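Long-range contacts in alpha-galactosidase (Lactobacillus brevis, PDB 3MI6), which probably hydrolyses terminal, non-reducing alpha-D-galactose residues of alpha-D-galactosides, as a member of glycosyl hydrolase family 36: residues D[323-328]-D[521-526]; D[368-373]-D[382-387]; D[409-414]-D[471-476]; D[459-464]-D[513-518]. All coordinates share one frame; numbering follows the deposited sequence.

Interaction 1. Residues D[323-328]-D[521-526]; sequences PRFAHE and NVLFES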
# COMPACT_ATOMS: atom_id res chain seq x y z
N PRO D 323 19.68 6.80 40.27
CA PRO D 323 19.57 8.21 40.66
C PRO D 323 20.91 8.93 40.81
O PRO D 323 20.99 10.16 40.77
CB PRO D 323 18.87 8.15 42.02
CG PRO D 323 18.15 6.85 42.01
CD PRO D 323 19.03 5.91 41.25
N ARG D 324 21.96 8.16 41.00
CA ARG D 324 23.30 8.70 41.11
C ARG D 324 23.76 9.30 39.78
O ARG D 324 24.67 10.13 39.75
CB ARG D 324 24.26 7.59 41.56
CG ARG D 324 25.71 7.98 41.60
CD ARG D 324 25.94 9.13 42.58
NE ARG D 324 27.32 9.60 42.51
CZ ARG D 324 27.73 10.57 41.70
NH1 ARG D 324 26.87 11.19 40.90
NH2 ARG D 324 29.01 10.91 41.69
N PHE D 325 23.14 8.88 38.68
CA PHE D 325 23.59 9.34 37.37
C PHE D 325 22.46 9.77 36.46
O PHE D 325 22.70 10.33 35.40
CB PHE D 325 24.49 8.31 36.68
CG PHE D 325 25.80 8.07 37.37
CD1 PHE D 325 26.00 6.95 38.17
CD2 PHE D 325 26.84 8.97 37.24
CE1 PHE D 325 27.19 6.73 38.81
CE2 PHE D 325 28.06 8.76 37.88
CZ PHE D 325 28.23 7.63 38.67
N ALA D 326 21.22 9.55 36.89
CA ALA D 326 20.05 9.90 36.11
C ALA D 326 20.13 11.29 35.48
O ALA D 326 19.72 11.47 34.32
CB ALA D 326 18.81 9.82 36.98
N HIS D 327 20.63 12.26 36.25
CA HIS D 327 20.67 13.67 35.83
C HIS D 327 22.08 14.24 35.72
O HIS D 327 22.26 15.41 35.36
CB HIS D 327 19.88 14.54 36.81
CG HIS D 327 18.46 14.11 36.99
ND1 HIS D 327 18.11 13.05 37.79
CD2 HIS D 327 17.31 14.63 36.51
CE1 HIS D 327 16.79 12.92 37.79
NE2 HIS D 327 16.29 13.87 37.02
N GLU D 328 23.09 13.44 36.02
CA GLU D 328 24.46 13.94 35.97
C GLU D 328 25.03 13.89 34.55
O GLU D 328 24.97 12.87 33.87
CB GLU D 328 25.36 13.18 36.96
CG GLU D 328 26.74 13.81 37.12
CD GLU D 328 27.63 13.09 38.14
OE1 GLU D 328 28.33 12.12 37.75
OE2 GLU D 328 27.64 13.50 39.32
N ASN D 521 29.89 5.68 43.30
CA ASN D 521 30.40 6.78 42.47
C ASN D 521 30.96 6.27 41.15
O ASN D 521 31.53 7.03 40.35
CB ASN D 521 31.47 7.57 43.22
CG ASN D 521 30.92 8.25 44.45
OD1 ASN D 521 29.72 8.54 44.54
ND2 ASN D 521 31.80 8.52 45.41
N VAL D 522 30.82 4.97 40.95
CA VAL D 522 31.34 4.35 39.77
C VAL D 522 30.23 4.34 38.73
O VAL D 522 29.13 3.83 38.97
CB VAL D 522 31.81 2.92 40.05
CG1 VAL D 522 32.03 2.15 38.75
CG2 VAL D 522 33.08 2.94 40.90
N LEU D 523 30.53 4.93 37.59
CA LEU D 523 29.67 4.94 36.43
C LEU D 523 29.84 3.63 35.68
O LEU D 523 30.93 3.33 35.20
CB LEU D 523 30.09 6.10 35.54
CG LEU D 523 29.30 6.46 34.29
CD1 LEU D 523 27.79 6.41 34.56
CD2 LEU D 523 29.74 7.85 33.82
N PHE D 524 28.77 2.84 35.59
CA PHE D 524 28.79 1.62 34.79
C PHE D 524 28.16 1.89 33.43
O PHE D 524 27.00 2.30 33.35
CB PHE D 524 28.04 0.47 35.48
CG PHE D 524 28.76 -0.09 36.66
CD1 PHE D 524 28.47 0.36 37.93
CD2 PHE D 524 29.72 -1.05 36.51
CE1 PHE D 524 29.14 -0.14 39.02
CE2 PHE D 524 30.40 -1.56 37.61
CZ PHE D 524 30.10 -1.10 38.86
N GLU D 525 28.94 1.68 32.38
CA GLU D 525 28.43 1.61 31.03
C GLU D 525 28.20 0.15 30.71
O GLU D 525 29.13 -0.63 30.71
CB GLU D 525 29.38 2.26 30.00
CG GLU D 525 28.79 2.31 28.57
CD GLU D 525 29.32 3.46 27.67
OE1 GLU D 525 29.39 3.26 26.43
OE2 GLU D 525 29.65 4.57 28.18
N SER D 526 26.94 -0.20 30.49
CA SER D 526 26.57 -1.56 30.12
C SER D 526 26.98 -1.86 28.67
O SER D 526 27.06 -0.95 27.83
CB SER D 526 25.07 -1.74 30.33
OG SER D 526 24.46 -2.20 29.15
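Arg-324 reaches across to Asn-521, the residue two places before strand 523-526 begins. Its NE gives a weak but straight hydrogen bond to Asn-521 OD1, at 3.3 Å. The bond enters at the edge of the guanidinium, while the amide plane is turned 74° from it. On the same guanidinium, NH1 forms a salt bridge with Glu-328 OE2 at 2.9 Å. The donor meets that oxygen from above the carboxylate plane.

Phe-325 carries most of the contact. Its CG lies anti to the carbonyl carbon (chi1 -66°), and the ring extends toward Leu-523. Leu-523 CD1 sits over the centre of one ring face, 3.8 Å from the ring centroid of Phe-325, in a CH-pi contact. Arg-324 NH1 lies above the opposite face, displaced toward the rim. The outer ring atoms run up to the backbone: Phe-325 CE1 is 3.5 Å from Val-522 O, and CZ is 3.7 Å from Leu-523 N. Pro-543 also touches the ring. An alanine at Phe-325 would probably open a gap against Leu-523 CD1 and leave the Arg-324 guanidinium without the ring beneath it.

Glu-328 closes the segment. Its backbone N bonds back to Phe-325 O at 3.2 Å, in the same turn of chain that carries the salt bridge to Arg-324.

The loop that precedes the first barrel strand is thus held against the start of strand 523-526. The hold is mainly apolar. The single cross-segment hydrogen bond is weak, and the charge of Arg-324 is probably balanced by Glu-328 within its own loop.

Interaction 2. Residues D[368-373]-D[382-387]; sequences DGWFGH and GDWFVD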
# COMPACT_ATOMS: atom_id res chain seq x y z
N ASP D 368 39.74 -3.84 26.31
CA ASP D 368 40.14 -5.24 26.35
C ASP D 368 41.65 -5.39 26.22
O ASP D 368 42.27 -4.74 25.38
CB ASP D 368 39.43 -6.00 25.22
CG ASP D 368 39.41 -7.51 25.42
OD1 ASP D 368 40.28 -8.05 26.13
OD2 ASP D 368 38.51 -8.16 24.86
N GLY D 369 42.24 -6.22 27.08
CA GLY D 369 43.64 -6.59 26.94
C GLY D 369 44.53 -6.39 28.15
O GLY D 369 45.68 -6.80 28.14
N TRP D 370 44.01 -5.79 29.21
CA TRP D 370 44.86 -5.43 30.34
C TRP D 370 45.12 -6.57 31.33
O TRP D 370 46.04 -6.49 32.15
CB TRP D 370 44.27 -4.23 31.07
CG TRP D 370 42.92 -4.50 31.64
CD1 TRP D 370 41.73 -4.32 31.03
CD2 TRP D 370 42.63 -5.02 32.94
NE1 TRP D 370 40.70 -4.68 31.86
CE2 TRP D 370 41.23 -5.12 33.04
CE3 TRP D 370 43.41 -5.41 34.02
CZ2 TRP D 370 40.59 -5.59 34.19
CZ3 TRP D 370 42.78 -5.88 35.16
CH2 TRP D 370 41.39 -5.96 35.24
N PHE D 371 44.32 -7.62 31.24
CA PHE D 371 44.34 -8.69 32.24
C PHE D 371 45.05 -9.96 31.73
O PHE D 371 45.23 -10.14 30.53
CB PHE D 371 42.91 -9.00 32.65
CG PHE D 371 42.00 -9.27 31.48
CD1 PHE D 371 41.54 -10.55 31.23
CD2 PHE D 371 41.62 -8.25 30.62
CE1 PHE D 371 40.70 -10.80 30.15
CE2 PHE D 371 40.79 -8.50 29.54
CZ PHE D 371 40.32 -9.78 29.31
N GLY D 372 45.44 -10.83 32.66
CA GLY D 372 46.00 -12.13 32.31
C GLY D 372 47.10 -12.13 31.26
O GLY D 372 48.21 -11.69 31.51
N HIS D 373 46.79 -12.65 30.08
CA HIS D 373 47.69 -12.54 28.94
C HIS D 373 46.93 -12.22 27.64
O HIS D 373 47.26 -12.72 26.57
CB HIS D 373 48.62 -13.77 28.80
CG HIS D 373 47.96 -15.09 29.10
ND1 HIS D 373 47.51 -15.44 30.36
CD2 HIS D 373 47.73 -16.16 28.31
CE1 HIS D 373 47.00 -16.66 30.32
NE2 HIS D 373 47.12 -17.12 29.09
N GLY D 382 38.77 -14.38 32.47
CA GLY D 382 38.46 -14.94 33.77
C GLY D 382 39.53 -14.53 34.77
O GLY D 382 39.35 -14.66 35.98
N ASP D 383 40.65 -14.03 34.26
CA ASP D 383 41.79 -13.64 35.07
C ASP D 383 41.83 -12.14 35.30
O ASP D 383 42.68 -11.43 34.75
CB ASP D 383 43.08 -14.10 34.41
CG ASP D 383 43.23 -15.60 34.39
OD1 ASP D 383 42.52 -16.27 35.17
OD2 ASP D 383 44.07 -16.10 33.61
N TRP D 384 40.91 -11.65 36.12
CA TRP D 384 40.74 -10.22 36.32
C TRP D 384 41.80 -9.61 37.24
O TRP D 384 41.50 -9.02 38.28
CB TRP D 384 39.31 -9.93 36.79
CG TRP D 384 38.31 -10.54 35.85
CD1 TRP D 384 37.42 -11.54 36.12
CD2 TRP D 384 38.12 -10.20 34.47
NE1 TRP D 384 36.68 -11.83 35.00
CE2 TRP D 384 37.09 -11.03 33.97
CE3 TRP D 384 38.72 -9.28 33.60
CZ2 TRP D 384 36.65 -10.96 32.65
CZ3 TRP D 384 38.28 -9.20 32.29
CH2 TRP D 384 37.24 -10.04 31.83
N PHE D 385 43.05 -9.76 36.82
CA PHE D 385 44.17 -9.14 37.49
C PHE D 385 45.18 -8.66 36.45
O PHE D 385 45.14 -9.09 35.30
CB PHE D 385 44.79 -10.11 38.50
CG PHE D 385 45.11 -11.46 37.94
CD1 PHE D 385 46.10 -11.62 36.98
CD2 PHE D 385 44.44 -12.59 38.38
CE1 PHE D 385 46.41 -12.86 36.46
CE2 PHE D 385 44.75 -13.83 37.86
CZ PHE D 385 45.73 -13.97 36.90
N VAL D 386 46.07 -7.76 36.86
CA VAL D 386 46.97 -7.03 35.96
C VAL D 386 47.96 -7.87 35.13
O VAL D 386 48.58 -8.82 35.63
CB VAL D 386 47.78 -5.98 36.75
CG1 VAL D 386 48.21 -4.85 35.83
CG2 VAL D 386 46.96 -5.46 37.95
N ASP D 387 48.12 -7.50 33.86
CA ASP D 387 49.05 -8.18 32.96
C ASP D 387 50.38 -7.44 32.93
O ASP D 387 50.50 -6.40 32.28
CB ASP D 387 48.47 -8.24 31.54
CG ASP D 387 49.46 -8.82 30.53
OD1 ASP D 387 50.46 -9.43 30.96
OD2 ASP D 387 49.24 -8.66 29.30
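Phe-371 and Val-386 form a single beta bridge inside the long loop that follows barrel strand 363-366, so the loop folds back on itself. Two backbone hydrogen bonds flank the bridge. Asp-387 N donates to Trp-370 O at 2.9 Å, and Gly-372 N donates to Phe-385 O at 3.2 Å.

Aromatic side chains fill in beside it. Phe-371 and Trp-384 lie side by side and point the same way. Trp-384 CZ3 sits over the centre of the Phe-371 ring. The Phe-371 ring and the six-membered ring of Trp-384 have centroids 4.5 Å apart and planes 35° apart, an oblique pair. Trp-384 is also the centre of an inverse gamma turn. Trp-370 crosses Trp-384 at about a right angle, with its CZ2 4.2 Å from Trp-384 CE3.

Gly-372 has positive phi (49°), which by itself favours glycine, and a CB there would probably come close to Asp-383 CB. Asp-383 OD2 accepts from the backbone N of Asp-423, and OD1 weakly from that of Leu-424.

Asp-368, predicted to bind substrate, lies near the start of this loop, and the side chain of Trp-384 lies about 8 Å from that of Asp-479, the predicted nucleophile. Strand 408-413 lies against these aromatic rings: Trp-370 NE1 bonds to Trp-412 O, the Trp-370 ring meets Phe-413 edge-to-face, and Trp-384 packs on Trp-412.

Interaction 3. Residues D[409-414]-D[471-476]; sequences FGLWFE and ANLDYI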
# COMPACT_ATOMS: atom_id res chain seq x y z
N PHE D 409 39.24 7.81 35.12
CA PHE D 409 39.77 6.56 34.60
C PHE D 409 38.74 5.46 34.65
O PHE D 409 38.03 5.31 35.64
CB PHE D 409 41.02 6.13 35.38
CG PHE D 409 41.62 4.86 34.88
CD1 PHE D 409 42.25 4.82 33.65
CD2 PHE D 409 41.56 3.70 35.64
CE1 PHE D 409 42.80 3.66 33.17
CE2 PHE D 409 42.12 2.54 35.17
CZ PHE D 409 42.74 2.52 33.93
N GLY D 410 38.66 4.69 33.58
CA GLY D 410 37.72 3.59 33.51
C GLY D 410 38.37 2.40 32.85
O GLY D 410 39.35 2.56 32.11
N LEU D 411 37.86 1.21 33.14
CA LEU D 411 38.35 -0.01 32.50
C LEU D 411 37.27 -1.04 32.23
O LEU D 411 36.16 -0.96 32.75
CB LEU D 411 39.56 -0.62 33.25
CG LEU D 411 39.37 -1.48 34.50
CD1 LEU D 411 38.92 -2.86 34.11
CD2 LEU D 411 40.66 -1.60 35.29
N TRP D 412 37.63 -2.03 31.41
CA TRP D 412 36.73 -2.97 30.78
C TRP D 412 36.80 -4.35 31.46
O TRP D 412 37.87 -4.93 31.61
CB TRP D 412 37.17 -3.08 29.31
CG TRP D 412 36.45 -4.03 28.42
CD1 TRP D 412 35.54 -3.71 27.46
CD2 TRP D 412 36.62 -5.46 28.35
NE1 TRP D 412 35.12 -4.84 26.80
CE2 TRP D 412 35.76 -5.93 27.33
CE3 TRP D 412 37.40 -6.38 29.05
CZ2 TRP D 412 35.66 -7.29 27.01
CZ3 TRP D 412 37.30 -7.73 28.72
CH2 TRP D 412 36.43 -8.17 27.71
N PHE D 413 35.65 -4.85 31.89
CA PHE D 413 35.54 -6.23 32.32
C PHE D 413 34.54 -6.95 31.42
O PHE D 413 33.69 -6.32 30.78
CB PHE D 413 35.02 -6.31 33.75
CG PHE D 413 35.95 -5.76 34.78
CD1 PHE D 413 36.87 -6.59 35.41
CD2 PHE D 413 35.90 -4.42 35.14
CE1 PHE D 413 37.73 -6.08 36.36
CE2 PHE D 413 36.75 -3.91 36.09
CZ PHE D 413 37.67 -4.74 36.71
N GLU D 414 34.65 -8.28 31.38
CA GLU D 414 33.61 -9.15 30.81
C GLU D 414 33.42 -10.31 31.79
O GLU D 414 33.81 -11.44 31.50
CB GLU D 414 34.01 -9.67 29.42
CG GLU D 414 32.87 -10.29 28.61
CD GLU D 414 33.30 -10.78 27.23
OE1 GLU D 414 34.38 -10.38 26.76
OE2 GLU D 414 32.56 -11.56 26.61
N ALA D 471 42.63 0.62 41.98
CA ALA D 471 42.89 1.55 40.89
C ALA D 471 41.97 2.80 40.89
O ALA D 471 42.01 3.63 39.96
CB ALA D 471 42.82 0.83 39.56
N ASN D 472 41.17 2.93 41.95
CA ASN D 472 40.25 4.06 42.13
C ASN D 472 39.42 4.38 40.89
O ASN D 472 39.40 5.50 40.40
CB ASN D 472 41.01 5.30 42.61
CG ASN D 472 41.85 5.01 43.84
OD1 ASN D 472 41.34 4.95 44.97
ND2 ASN D 472 43.15 4.80 43.62
N LEU D 473 38.73 3.36 40.40
CA LEU D 473 37.98 3.47 39.17
C LEU D 473 36.83 4.47 39.24
O LEU D 473 36.13 4.57 40.24
CB LEU D 473 37.46 2.10 38.78
CG LEU D 473 38.56 1.08 38.53
CD1 LEU D 473 37.93 -0.25 38.17
CD2 LEU D 473 39.49 1.55 37.43
N ASP D 474 36.64 5.21 38.17
CA ASP D 474 35.53 6.13 38.11
C ASP D 474 34.41 5.51 37.30
O ASP D 474 33.27 5.99 37.34
CB ASP D 474 35.97 7.43 37.45
CG ASP D 474 36.94 8.20 38.29
OD1 ASP D 474 36.50 8.75 39.32
OD2 ASP D 474 38.13 8.24 37.92
N TYR D 475 34.73 4.42 36.61
CA TYR D 475 33.91 3.94 35.51
C TYR D 475 34.34 2.54 35.10
O TYR D 475 35.52 2.22 35.12
CB TYR D 475 34.07 4.91 34.34
CG TYR D 475 33.55 4.50 32.97
CD1 TYR D 475 34.29 3.68 32.14
CD2 TYR D 475 32.36 5.02 32.47
CE1 TYR D 475 33.83 3.35 30.87
CE2 TYR D 475 31.90 4.69 31.21
CZ TYR D 475 32.64 3.86 30.41
OH TYR D 475 32.18 3.52 29.15
N ILE D 476 33.37 1.72 34.74
CA ILE D 476 33.63 0.37 34.28
C ILE D 476 32.77 0.07 33.04
O ILE D 476 31.56 0.30 33.02
CB ILE D 476 33.39 -0.67 35.41
CG1 ILE D 476 34.65 -0.81 36.28
CG2 ILE D 476 33.02 -2.02 34.86
CD1 ILE D 476 34.45 -1.61 37.53
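Leu-473 overlaps Phe-409 through one methyl, with its CD2 3.5 Å from Phe-409 CD2. The same methyl touches Leu-411 CD2 at 4.0 Å. Further along, Phe-413 crosses Ile-476 obliquely, with CE2 3.6 Å from Ile-476 CD1.

The backbones run parallel, and Leu-411 pairs with Ile-476. Leu-411 N donates to Tyr-475 O at 3.2 Å, tilted 34° from the carbonyl plane. Asp-474 grips Phe-409 twice. Its backbone N donates to Phe-409 O at 2.9 Å, and its OD2 accepts from Phe-409 N at 3.0 Å on the anti side of the carboxylate. At Gly-410 a CB would probably run into Tyr-475 CD1, which is consistent with glycine here.

Strands 408-413 and 475-478 are neighbours in the eight-stranded barrel, joined in sequence through helix 454-471 in a beta-alpha-beta crossover. That helix covers Leu-411, Phe-413, Leu-473 and Ile-476 with Met-467 and Ile-468. Helix 394-404 packs on Phe-409. Strand 363-366 bonds to Gly-410 on the other side of strand 408-413, and Trp-412 NE1 bonds to Asp-479, the predicted nucleophile.

Interaction 4. Residues D[459-464]-D[513-518]; sequences YLFKLM and ARLTQA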
# COMPACT_ATOMS: atom_id res chain seq x y z
N TYR D 459 32.93 -14.55 44.04
CA TYR D 459 34.27 -14.53 43.47
C TYR D 459 34.45 -13.33 42.56
O TYR D 459 35.52 -12.70 42.54
CB TYR D 459 34.55 -15.83 42.71
CG TYR D 459 35.85 -15.85 41.95
CD1 TYR D 459 37.06 -16.13 42.59
CD2 TYR D 459 35.89 -15.60 40.59
CE1 TYR D 459 38.27 -16.15 41.89
CE2 TYR D 459 37.08 -15.61 39.89
CZ TYR D 459 38.27 -15.89 40.54
OH TYR D 459 39.44 -15.90 39.83
N LEU D 460 33.40 -13.00 41.81
CA LEU D 460 33.48 -11.90 40.87
C LEU D 460 33.40 -10.57 41.61
O LEU D 460 34.18 -9.65 41.34
CB LEU D 460 32.40 -12.00 39.81
CG LEU D 460 32.58 -13.20 38.87
CD1 LEU D 460 31.41 -13.33 37.93
CD2 LEU D 460 33.88 -13.08 38.11
N PHE D 461 32.47 -10.47 42.56
CA PHE D 461 32.37 -9.26 43.36
C PHE D 461 33.69 -8.94 44.04
O PHE D 461 34.14 -7.81 44.03
CB PHE D 461 31.28 -9.36 44.41
CG PHE D 461 31.31 -8.23 45.40
CD1 PHE D 461 30.64 -7.05 45.15
CD2 PHE D 461 32.06 -8.34 46.56
CE1 PHE D 461 30.68 -6.01 46.05
CE2 PHE D 461 32.11 -7.31 47.46
CZ PHE D 461 31.42 -6.14 47.21
N LYS D 462 34.32 -9.95 44.64
CA LYS D 462 35.58 -9.74 45.32
C LYS D 462 36.67 -9.25 44.37
O LYS D 462 37.39 -8.31 44.68
CB LYS D 462 36.04 -10.99 46.07
CG LYS D 462 37.47 -10.88 46.58
CD LYS D 462 37.92 -12.11 47.37
CE LYS D 462 39.44 -12.12 47.53
NZ LYS D 462 39.94 -13.44 47.99
N LEU D 463 36.78 -9.89 43.20
CA LEU D 463 37.79 -9.53 42.20
C LEU D 463 37.63 -8.13 41.62
O LEU D 463 38.61 -7.43 41.34
CB LEU D 463 37.81 -10.56 41.08
CG LEU D 463 39.10 -11.38 41.14
CD1 LEU D 463 39.19 -12.42 40.03
CD2 LEU D 463 40.27 -10.41 41.06
N MSE D 464 36.38 -7.71 41.42
CA MSE D 464 36.13 -6.40 40.82
C MSE D 464 36.29 -5.25 41.81
O MSE D 464 36.87 -4.21 41.47
CB MSE D 464 34.77 -6.38 40.15
CG MSE D 464 34.75 -7.18 38.89
SE MSE D 464 33.08 -7.02 37.90
CE MSE D 464 32.60 -8.89 37.86
N ALA D 513 24.08 -5.32 41.63
CA ALA D 513 23.45 -4.77 42.82
C ALA D 513 24.50 -4.54 43.90
O ALA D 513 24.49 -3.51 44.57
CB ALA D 513 22.34 -5.68 43.31
N ARG D 514 25.41 -5.49 44.06
CA ARG D 514 26.40 -5.39 45.12
C ARG D 514 27.52 -4.42 44.79
O ARG D 514 28.00 -3.70 45.66
CB ARG D 514 26.93 -6.77 45.48
CG ARG D 514 25.92 -7.60 46.27
CD ARG D 514 26.25 -9.07 46.25
NE ARG D 514 27.43 -9.40 47.04
CZ ARG D 514 28.01 -10.59 47.00
NH1 ARG D 514 27.53 -11.53 46.20
NH2 ARG D 514 29.08 -10.84 47.75
N LEU D 515 27.93 -4.38 43.53
CA LEU D 515 28.94 -3.43 43.11
C LEU D 515 28.46 -1.98 43.19
O LEU D 515 29.20 -1.10 43.61
CB LEU D 515 29.41 -3.74 41.69
CG LEU D 515 30.20 -5.00 41.40
CD1 LEU D 515 30.35 -5.13 39.90
CD2 LEU D 515 31.56 -4.96 42.09
N THR D 516 27.22 -1.72 42.78
CA THR D 516 26.72 -0.34 42.79
C THR D 516 26.38 0.19 44.19
O THR D 516 26.47 1.39 44.44
CB THR D 516 25.54 -0.10 41.81
OG1 THR D 516 24.39 -0.88 42.17
CG2 THR D 516 25.99 -0.43 40.40
N GLN D 517 26.03 -0.71 45.11
CA GLN D 517 25.77 -0.28 46.48
C GLN D 517 27.07 0.01 47.24
O GLN D 517 27.14 0.94 48.04
CB GLN D 517 24.91 -1.30 47.23
CG GLN D 517 23.69 -1.69 46.44
CD GLN D 517 22.52 -2.05 47.32
OE1 GLN D 517 21.99 -3.17 47.26
NE2 GLN D 517 22.07 -1.08 48.14
N ALA D 518 28.12 -0.77 46.96
CA ALA D 518 29.38 -0.63 47.68
C ALA D 518 30.27 0.47 47.15
O ALA D 518 31.09 0.99 47.88
CB ALA D 518 30.12 -1.94 47.69
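Phe-461 and Leu-515 join two helices of the outer layer of the beta/alpha barrel, 454-471 and 500-518. The segments run in roughly the same direction, with axes 10.3 Å apart at closest approach and crossing at -33°. No hydrogen bond links them.

Phe-461 carries the largest share of the contact. Its CG is anti to the backbone N (chi1 170°), and the ring projects toward the second helix. The guanidinium of Arg-514 lies off-centre over the ring in a cation-pi contact, with CZ 4.8 Å from the Phe-461 ring centroid. The two planes are only 20° apart, so the flat groups are nearly parallel. NH1 of Arg-514 also makes a salt bridge with Asp-458, one turn before Phe-461 on the first helix, which probably steadies the guanidinium above the ring.

Other ring atoms are in contact as well. Phe-461 CD1 lies 3.7 Å from Arg-514 CB and 3.8 Å from Leu-515 CD2. At the edge, Phe-461 CE1 is 3.6 Å from Arg-514 O, and Ala-518 CB lies farther along. An alanine at Phe-461 would probably open a gap beside Leu-515 and Ala-518 and leave the Arg-514 guanidinium without its aromatic partner.

Deeper in, Leu-515 crosses Met-464, a selenomethionine, at about a right angle, with Leu-515 CD1 3.9 Å from Met-464 SE. Leu-515 also packs on Phe-524 of strand 523-526, and Met-464 on Leu-511. Side-by-side packing of successive outer helices, apolar toward the strands and polar toward solvent, is typical of the TIM barrel.

In the fold
All four contacts lie in the TIM-barrel domain. Interaction 1 opens first, in the loop before strand 333-335, and closes last, at strand 523-526, so it encloses the other three. Interaction 2 closes a short loop after strand 363-366 before interaction 3 opens. Interaction 3 opens on strand 408-413, and interaction 4 opens on helix 454-471. Interaction 3 then closes at strand 475-478 and interaction 4 at helix 500-518, so these two cross. Interactions 1 and 3 meet through adjacent strands: Leu-523 bonds to Asp-474. Interaction 2 reaches interaction 3 at Trp-412. Phe-524 joins interaction 1 to the helix of interaction 4.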